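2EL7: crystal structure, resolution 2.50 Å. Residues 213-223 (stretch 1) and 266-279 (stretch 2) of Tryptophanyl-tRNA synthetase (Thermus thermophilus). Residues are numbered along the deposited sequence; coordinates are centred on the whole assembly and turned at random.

Stretch 1 213-223: IWQKIQHLPDD
Stretch 2 (266-279) GTYVVKRILFDHLM

Stretch 1 is helical through Gln218, continuing a helix that begins earlier in the chain, and His219 (phi/psi -99/6°) is the first residue to leave it; Leu220 (-54/132°) and Pro221 (-64/169°) then run extended. In stretch 2, Gly266 (-99/166°) occupies the N-cap position of a helix that spans 267-279 and continues beyond. The two axes approach to 9.9 Å with N-to-C directions 146° apart, so the helices run roughly antiparallel. The register follows from the CA pairs Trp214-Phe275 at 6.7 Å and Ile217-Lys271 at 6.2 Å, with Asp222-Thr267 wider at 8.9 Å.

Ile217 (chi1 m, chi2 m) points toward stretch 2 and sets its CG2 3.6 Å from Leu274 CD2. Leu220 (m, t) reaches the same methyl, its CD1 4.0 Å from Leu274 CD2. One turn before Ile217, Ile213 (m, t) places CG2 3.7 Å from Leu278 CD2, while its CD1 lies 4.2 Å from Met279 SD. Leu274 and Leu278 are both t, p. All five isoleucines and leucines are buried, so these van der Waals contacts keep apolar surface from water. The two stretches together bury 647 Å², both sides summed.

The CA-to-CB bond of Trp214 (chi1 t, chi2 -141°) points sideways to stretch 2. Its six-membered ring and the Phe275 ring (chi1 t, chi2 71°) have centroids 5.0 Å apart and planes at 54°, an oblique pair; the closest atoms are Trp214 CE3 and Phe275 CG, at 3.7 Å. Further along the indole, Trp214 CH2 meets the aliphatic Arg272 CD at 3.7 Å. Arg272 NH1 also makes a weak 3.0 Å hydrogen bond to Tyr268 OH.

The single hydrogen bond between the stretches runs from Lys271 NZ to Gln218 O, 2.7 Å. Lys271 (m, t, t, t) is extended beyond chi1, which carries its ammonium to a carbonyl at the helix's C-terminal end, where no following turn of helix supplies an amide donor; its CE passes 3.3 Å from Ile217 O.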

ATOM      1  N   ILE A 213     -18.055   2.825 -38.395  1.00 42.81           N
ATOM      2  CA  ILE A 213     -18.205   4.252 -38.134  1.00 42.55           C
ATOM      3  C   ILE A 213     -19.238   4.799 -39.115  1.00 44.70           C
ATOM      4  O   ILE A 213     -20.011   5.704 -38.791  1.00 39.96           O
ATOM      5  CB  ILE A 213     -16.868   4.999 -38.329  1.00 43.03           C
ATOM      6  CG1 ILE A 213     -15.956   4.757 -37.115  1.00 45.71           C
ATOM      7  CG2 ILE A 213     -17.122   6.483 -38.544  1.00 34.29           C
ATOM      8  CD1 ILE A 213     -14.489   5.102 -37.369  1.00 31.30           C
ATOM      9  N   TRP A 214     -19.247   4.233 -40.319  1.00 43.17           N
ATOM     10  CA  TRP A 214     -20.180   4.666 -41.351  1.00 48.51           C
ATOM     11  C   TRP A 214     -21.614   4.457 -40.886  1.00 49.25           C
ATOM     12  O   TRP A 214     -22.412   5.404 -40.860  1.00 46.46           O
ATOM     13  CB  TRP A 214     -19.946   3.884 -42.649  1.00 57.06           C
ATOM     14  CG  TRP A 214     -20.876   4.253 -43.794  1.00 59.58           C
ATOM     15  CD1 TRP A 214     -21.443   3.391 -44.699  1.00 59.35           C
ATOM     16  CD2 TRP A 214     -21.316   5.568 -44.168  1.00 56.35           C
ATOM     17  NE1 TRP A 214     -22.206   4.087 -45.605  1.00 62.45           N
ATOM     18  CE2 TRP A 214     -22.147   5.424 -45.306  1.00 61.01           C
ATOM     19  CE3 TRP A 214     -21.089   6.852 -43.654  1.00 48.77           C
ATOM     20  CZ2 TRP A 214     -22.753   6.520 -45.941  1.00 63.94           C
ATOM     21  CZ3 TRP A 214     -21.692   7.946 -44.283  1.00 54.21           C
ATOM     22  CH2 TRP A 214     -22.514   7.771 -45.416  1.00 59.42           C
ATOM     23  N   GLN A 215     -21.931   3.222 -40.506  1.00 40.56           N
ATOM     24  CA  GLN A 215     -23.279   2.907 -40.064  1.00 44.91           C
ATOM     25  C   GLN A 215     -23.751   3.844 -38.957  1.00 46.63           C
ATOM     26  O   GLN A 215     -24.922   4.210 -38.920  1.00 45.31           O
ATOM     27  CB  GLN A 215     -23.380   1.442 -39.610  1.00 44.93           C
ATOM     28  CG  GLN A 215     -23.280   0.429 -40.741  1.00 56.59           C
ATOM     29  CD  GLN A 215     -24.343   0.642 -41.821  1.00 72.83           C
ATOM     30  OE1 GLN A 215     -25.552   0.633 -41.540  1.00 79.27           O
ATOM     31  NE2 GLN A 215     -23.899   0.835 -43.061  1.00 59.26           N
ATOM     32  N   LYS A 216     -22.847   4.240 -38.062  1.00 45.97           N
ATOM     33  CA  LYS A 216     -23.224   5.141 -36.973  1.00 44.40           C
ATOM     34  C   LYS A 216     -23.563   6.549 -37.469  1.00 49.67           C
ATOM     35  O   LYS A 216     -24.474   7.193 -36.952  1.00 55.07           O
ATOM     36  CB  LYS A 216     -22.117   5.190 -35.918  1.00 34.27           C
ATOM     37  CG  LYS A 216     -22.041   3.920 -35.086  1.00 31.62           C
ATOM     38  CD  LYS A 216     -20.930   3.997 -34.072  1.00 38.11           C
ATOM     39  CE  LYS A 216     -20.800   2.718 -33.266  1.00 31.90           C
ATOM     40  NZ  LYS A 216     -19.616   2.780 -32.350  1.00 37.87           N
ATOM     41  N   ILE A 217     -22.836   7.030 -38.472  1.00 53.02           N
ATOM     42  CA  ILE A 217     -23.105   8.357 -39.027  1.00 54.96           C
ATOM     43  C   ILE A 217     -24.445   8.255 -39.756  1.00 56.06           C
ATOM     44  O   ILE A 217     -25.299   9.138 -39.685  1.00 48.89           O
ATOM     45  CB  ILE A 217     -22.021   8.764 -40.060  1.00 49.74           C
ATOM     46  CG1 ILE A 217     -20.631   8.653 -39.429  1.00 42.97           C
ATOM     47  CG2 ILE A 217     -22.266  10.179 -40.549  1.00 45.03           C
ATOM     48  CD1 ILE A 217     -20.481   9.462 -38.198  1.00 37.29           C
ATOM     49  N   GLN A 218     -24.593   7.143 -40.462  1.00 60.86           N
ATOM     50  CA  GLN A 218     -25.779   6.826 -41.233  1.00 60.35           C
ATOM     51  C   GLN A 218     -27.017   6.947 -40.366  1.00 64.60           C
ATOM     52  O   GLN A 218     -28.055   7.425 -40.827  1.00 57.13           O
ATOM     53  CB  GLN A 218     -25.674   5.392 -41.729  1.00 65.82           C
ATOM     54  CG  GLN A 218     -26.577   5.047 -42.879  1.00 75.30           C
ATOM     55  CD  GLN A 218     -26.094   5.661 -44.168  1.00 75.07           C
ATOM     56  OE1 GLN A 218     -24.902   5.613 -44.476  1.00 61.78           O
ATOM     57  NE2 GLN A 218     -27.017   6.238 -44.936  1.00 76.70           N
ATOM     58  N   HIS A 219     -26.890   6.507 -39.111  1.00 62.18           N
ATOM     59  CA  HIS A 219     -27.991   6.516 -38.155  1.00 55.96           C
ATOM     60  C   HIS A 219     -28.020   7.674 -37.171  1.00 56.58           C
ATOM     61  O   HIS A 219     -28.854   7.679 -36.268  1.00 53.60           O
ATOM     62  CB  HIS A 219     -28.018   5.208 -37.364  1.00 60.28           C
ATOM     63  CG  HIS A 219     -28.490   4.022 -38.152  1.00 77.42           C
ATOM     64  ND1 HIS A 219     -27.827   3.550 -39.266  1.00 81.15           N
ATOM     65  CD2 HIS A 219     -29.541   3.189 -37.962  1.00 81.88           C
ATOM     66  CE1 HIS A 219     -28.445   2.476 -39.724  1.00 77.63           C
ATOM     67  NE2 HIS A 219     -29.489   2.235 -38.951  1.00 83.62           N
ATOM     68  N   LEU A 220     -27.123   8.649 -37.316  1.00 58.94           N
ATOM     69  CA  LEU A 220     -27.144   9.782 -36.395  1.00 59.84           C
ATOM     70  C   LEU A 220     -28.553  10.334 -36.431  1.00 65.38           C
ATOM     71  O   LEU A 220     -29.128  10.528 -37.504  1.00 62.26           O
ATOM     72  CB  LEU A 220     -26.162  10.880 -36.805  1.00 47.83           C
ATOM     73  CG  LEU A 220     -24.664  10.588 -36.748  1.00 54.21           C
ATOM     74  CD1 LEU A 220     -23.915  11.897 -36.960  1.00 51.20           C
ATOM     75  CD2 LEU A 220     -24.280   9.975 -35.408  1.00 46.84           C
ATOM     76  N   PRO A 221     -29.141  10.573 -35.255  1.00 72.19           N
ATOM     77  CA  PRO A 221     -30.502  11.104 -35.147  1.00 77.32           C
ATOM     78  C   PRO A 221     -30.627  12.506 -35.734  1.00 80.38           C
ATOM     79  O   PRO A 221     -29.624  13.149 -36.037  1.00 80.36           O
ATOM     80  CB  PRO A 221     -30.762  11.083 -33.639  1.00 74.53           C
ATOM     81  CG  PRO A 221     -29.862   9.982 -33.145  1.00 76.74           C
ATOM     82  CD  PRO A 221     -28.604  10.236 -33.927  1.00 72.78           C
ATOM     83  N   ASP A 222     -31.867  12.968 -35.884  1.00 90.15           N
ATOM     84  CA  ASP A 222     -32.165  14.295 -36.427  1.00 95.53           C
ATOM     85  C   ASP A 222     -33.649  14.603 -36.255  1.00100.43           C
ATOM     86  O   ASP A 222     -34.482  14.018 -36.953  1.00104.09           O
ATOM     87  CB  ASP A 222     -31.819  14.347 -37.914  1.00 93.87           C
ATOM     88  CG  ASP A 222     -32.259  15.642 -38.568  1.00 93.53           C
ATOM     89  OD1 ASP A 222     -32.174  15.729 -39.811  1.00 93.20           O
ATOM     90  OD2 ASP A 222     -32.686  16.571 -37.843  1.00 92.51           O
ATOM     91  N   ASP A 223     -33.981  15.521 -35.347  1.00101.97           N
ATOM     92  CA  ASP A 223     -35.384  15.872 -35.108  1.00102.16           C
ATOM     93  C   ASP A 223     -36.028  16.661 -36.246  1.00102.75           C
ATOM     94  O   ASP A 223     -35.340  17.367 -36.986  1.00105.79           O
ATOM     95  CB  ASP A 223     -35.523  16.660 -33.809  1.00100.95           C
ATOM     96  CG  ASP A 223     -36.297  15.896 -32.753  1.00111.07           C
ATOM     97  OD1 ASP A 223     -37.440  15.473 -33.036  1.00111.11           O
ATOM     98  OD2 ASP A 223     -35.766  15.718 -31.636  1.00117.02           O
ATOM     99  N   GLY A 266     -29.378  17.898 -48.547  1.00 64.17           N
ATOM    100  CA  GLY A 266     -30.026  16.985 -47.622  1.00 52.51           C
ATOM    101  C   GLY A 266     -29.102  16.182 -46.722  1.00 56.12           C
ATOM    102  O   GLY A 266     -27.890  16.112 -46.924  1.00 59.88           O
ATOM    103  N   THR A 267     -29.705  15.578 -45.710  1.00 54.61           N
ATOM    104  CA  THR A 267     -29.009  14.768 -44.728  1.00 53.73           C
ATOM    105  C   THR A 267     -27.922  13.858 -45.309  1.00 54.73           C
ATOM    106  O   THR A 267     -26.767  13.908 -44.879  1.00 60.16           O
ATOM    107  CB  THR A 267     -30.056  13.944 -43.916  1.00 52.28           C
ATOM    108  OG1 THR A 267     -30.617  14.779 -42.896  1.00 48.97           O
ATOM    109  CG2 THR A 267     -29.444  12.721 -43.279  1.00 55.75           C
ATOM    110  N   TYR A 268     -28.272  13.045 -46.294  1.00 53.20           N
ATOM    111  CA  TYR A 268     -27.303  12.126 -46.875  1.00 56.61           C
ATOM    112  C   TYR A 268     -25.989  12.748 -47.314  1.00 56.76           C
ATOM    113  O   TYR A 268     -24.911  12.200 -47.065  1.00 52.45           O
ATOM    114  CB  TYR A 268     -27.883  11.398 -48.082  1.00 57.02           C
ATOM    115  CG  TYR A 268     -26.942  10.328 -48.576  1.00 64.04           C
ATOM    116  CD1 TYR A 268     -26.827   9.111 -47.899  1.00 67.41           C
ATOM    117  CD2 TYR A 268     -26.112  10.552 -49.675  1.00 65.74           C
ATOM    118  CE1 TYR A 268     -25.907   8.143 -48.301  1.00 76.12           C
ATOM    119  CE2 TYR A 268     -25.183   9.596 -50.088  1.00 67.06           C
ATOM    120  CZ  TYR A 268     -25.085   8.393 -49.397  1.00 79.30           C
ATOM    121  OH  TYR A 268     -24.168   7.439 -49.794  1.00 81.27           O
ATOM    122  N   VAL A 269     -26.083  13.878 -48.001  1.00 54.24           N
ATOM    123  CA  VAL A 269     -24.898  14.547 -48.491  1.00 46.73           C
ATOM    124  C   VAL A 269     -24.017  14.979 -47.339  1.00 48.40           C
ATOM    125  O   VAL A 269     -22.804  14.855 -47.400  1.00 49.33           O
ATOM    126  CB  VAL A 269     -25.263  15.775 -49.305  1.00 45.49           C
ATOM    127  CG1 VAL A 269     -24.006  16.458 -49.770  1.00 50.05           C
ATOM    128  CG2 VAL A 269     -26.125  15.378 -50.480  1.00 54.92           C
ATOM    129  N   VAL A 270     -24.635  15.486 -46.282  1.00 49.44           N
ATOM    130  CA  VAL A 270     -23.886  15.939 -45.127  1.00 51.90           C
ATOM    131  C   VAL A 270     -23.174  14.787 -44.426  1.00 50.70           C
ATOM    132  O   VAL A 270     -22.020  14.914 -44.007  1.00 52.56           O
ATOM    133  CB  VAL A 270     -24.800  16.641 -44.132  1.00 49.44           C
ATOM    134  CG1 VAL A 270     -23.984  17.119 -42.951  1.00 54.12           C
ATOM    135  CG2 VAL A 270     -25.499  17.804 -44.814  1.00 43.46           C
ATOM    136  N   LYS A 271     -23.854  13.654 -44.316  1.00 45.56           N
ATOM    137  CA  LYS A 271     -23.272  12.495 -43.661  1.00 44.73           C
ATOM    138  C   LYS A 271     -21.997  12.002 -44.338  1.00 45.13           C
ATOM    139  O   LYS A 271     -21.046  11.601 -43.665  1.00 47.37           O
ATOM    140  CB  LYS A 271     -24.313  11.388 -43.576  1.00 43.55           C
ATOM    141  CG  LYS A 271     -25.439  11.741 -42.610  1.00 43.59           C
ATOM    142  CD  LYS A 271     -26.523  10.678 -42.586  1.00 48.86           C
ATOM    143  CE  LYS A 271     -27.479  10.904 -41.427  1.00 46.18           C
ATOM    144  NZ  LYS A 271     -28.650  10.006 -41.494  1.00 47.18           N
ATOM    145  N   ARG A 272     -21.975  12.045 -45.666  1.00 50.36           N
ATOM    146  CA  ARG A 272     -20.806  11.625 -46.432  1.00 43.51           C
ATOM    147  C   ARG A 272     -19.701  12.671 -46.300  1.00 44.92           C
ATOM    148  O   ARG A 272     -18.515  12.322 -46.288  1.00 43.53           O
ATOM    149  CB  ARG A 272     -21.157  11.460 -47.913  1.00 50.04           C
ATOM    150  CG  ARG A 272     -22.294  10.497 -48.210  1.00 62.44           C
ATOM    151  CD  ARG A 272     -21.810   9.150 -48.739  1.00 70.43           C
ATOM    152  NE  ARG A 272     -20.889   9.284 -49.873  1.00 80.00           N
ATOM    153  CZ  ARG A 272     -20.672   8.342 -50.793  1.00 75.82           C
ATOM    154  NH1 ARG A 272     -21.315   7.178 -50.737  1.00 71.85           N
ATOM    155  NH2 ARG A 272     -19.789   8.556 -51.761  1.00 67.87           N
ATOM    156  N   ILE A 273     -20.068  13.952 -46.222  1.00 40.74           N
ATOM    157  CA  ILE A 273     -19.042  14.986 -46.078  1.00 43.13           C
ATOM    158  C   ILE A 273     -18.431  14.783 -44.691  1.00 47.80           C
ATOM    159  O   ILE A 273     -17.216  14.900 -44.520  1.00 44.38           O
ATOM    160  CB  ILE A 273     -19.601  16.414 -46.126  1.00 43.72           C
ATOM    161  CG1 ILE A 273     -20.303  16.686 -47.459  1.00 57.36           C
ATOM    162  CG2 ILE A 273     -18.461  17.398 -45.920  1.00 34.43           C
ATOM    163  CD1 ILE A 273     -19.372  17.082 -48.588  1.00 55.25           C
ATOM    164  N   LEU A 274     -19.287  14.486 -43.710  1.00 39.09           N
ATOM    165  CA  LEU A 274     -18.835  14.242 -42.344  1.00 40.68           C
ATOM    166  C   LEU A 274     -17.903  13.020 -42.295  1.00 38.12           C
ATOM    167  O   LEU A 274     -16.802  13.084 -41.760  1.00 33.30           O
ATOM    168  CB  LEU A 274     -20.028  13.995 -41.423  1.00 39.82           C
ATOM    169  CG  LEU A 274     -19.657  13.475 -40.026  1.00 41.24           C
ATOM    170  CD1 LEU A 274     -18.741  14.488 -39.303  1.00 33.21           C
ATOM    171  CD2 LEU A 274     -20.921  13.217 -39.232  1.00 38.84           C
ATOM    172  N   PHE A 275     -18.366  11.912 -42.863  1.00 35.01           N
ATOM    173  CA  PHE A 275     -17.600  10.683 -42.906  1.00 31.96           C
ATOM    174  C   PHE A 275     -16.224  10.901 -43.539  1.00 45.09           C
ATOM    175  O   PHE A 275     -15.196  10.670 -42.894  1.00 47.19           O
ATOM    176  CB  PHE A 275     -18.377   9.627 -43.692  1.00 36.38           C
ATOM    177  CG  PHE A 275     -17.669   8.311 -43.812  1.00 28.68           C
ATOM    178  CD1 PHE A 275     -17.533   7.475 -42.712  1.00 35.10           C
ATOM    179  CD2 PHE A 275     -17.132   7.908 -45.028  1.00 37.46           C
ATOM    180  CE1 PHE A 275     -16.872   6.256 -42.822  1.00 32.28           C
ATOM    181  CE2 PHE A 275     -16.466   6.682 -45.151  1.00 38.24           C
ATOM    182  CZ  PHE A 275     -16.337   5.857 -44.040  1.00 35.79           C
ATOM    183  N   ASP A 276     -16.191  11.354 -44.791  1.00 44.35           N
ATOM    184  CA  ASP A 276     -14.909  11.579 -45.459  1.00 50.61           C
ATOM    185  C   ASP A 276     -13.940  12.410 -44.617  1.00 46.79           C
ATOM    186  O   ASP A 276     -12.745  12.084 -44.518  1.00 37.82           O
ATOM    187  CB  ASP A 276     -15.099  12.270 -46.823  1.00 47.14           C
ATOM    188  CG  ASP A 276     -15.900  11.431 -47.791  1.00 53.29           C
ATOM    189  OD1 ASP A 276     -15.744  10.188 -47.740  1.00 48.56           O
ATOM    190  OD2 ASP A 276     -16.674  12.010 -48.600  1.00 47.97           O
ATOM    191  N   HIS A 277     -14.456  13.489 -44.031  1.00 44.37           N
ATOM    192  CA  HIS A 277     -13.637  14.376 -43.213  1.00 48.30           C
ATOM    193  C   HIS A 277     -13.236  13.691 -41.916  1.00 48.15           C
ATOM    194  O   HIS A 277     -12.133  13.895 -41.415  1.00 44.18           O
ATOM    195  CB  HIS A 277     -14.389  15.684 -42.942  1.00 39.06           C
ATOM    196  CG  HIS A 277     -14.290  16.670 -44.066  1.00 43.76           C
ATOM    197  ND1 HIS A 277     -13.370  17.700 -44.077  1.00 46.31           N
ATOM    198  CD2 HIS A 277     -14.944  16.741 -45.250  1.00 43.06           C
ATOM    199  CE1 HIS A 277     -13.464  18.360 -45.218  1.00 45.45           C
ATOM    200  NE2 HIS A 277     -14.410  17.798 -45.947  1.00 30.71           N
ATOM    201  N   LEU A 278     -14.122  12.854 -41.390  1.00 42.49           N
ATOM    202  CA  LEU A 278     -13.817  12.153 -40.166  1.00 37.15           C
ATOM    203  C   LEU A 278     -12.691  11.153 -40.410  1.00 31.43           C
ATOM    204  O   LEU A 278     -11.713  11.165 -39.679  1.00 37.22           O
ATOM    205  CB  LEU A 278     -15.061  11.450 -39.628  1.00 29.45           C
ATOM    206  CG  LEU A 278     -14.784  10.584 -38.408  1.00 32.40           C
ATOM    207  CD1 LEU A 278     -14.132  11.438 -37.329  1.00 41.99           C
ATOM    208  CD2 LEU A 278     -16.076   9.949 -37.920  1.00 36.54           C
ATOM    209  N   MET A 279     -12.827  10.320 -41.442  1.00 29.41           N
ATOM    210  CA  MET A 279     -11.820   9.308 -41.798  1.00 32.83           C
ATOM    211  C   MET A 279     -10.480   9.917 -42.163  1.00 40.42           C
ATOM    212  O   MET A 279      -9.426   9.294 -41.984  1.00 47.76           O
ATOM    213  CB  MET A 279     -12.274   8.451 -42.986  1.00 32.28           C
ATOM    214  CG  MET A 279     -13.453   7.521 -42.708  1.00 38.82           C
ATOM    215  SD  MET A 279     -13.319   6.713 -41.088  1.00 43.30           S
ATOM    216  CE  MET A 279     -11.799   5.822 -41.263  1.00 29.83           C
TER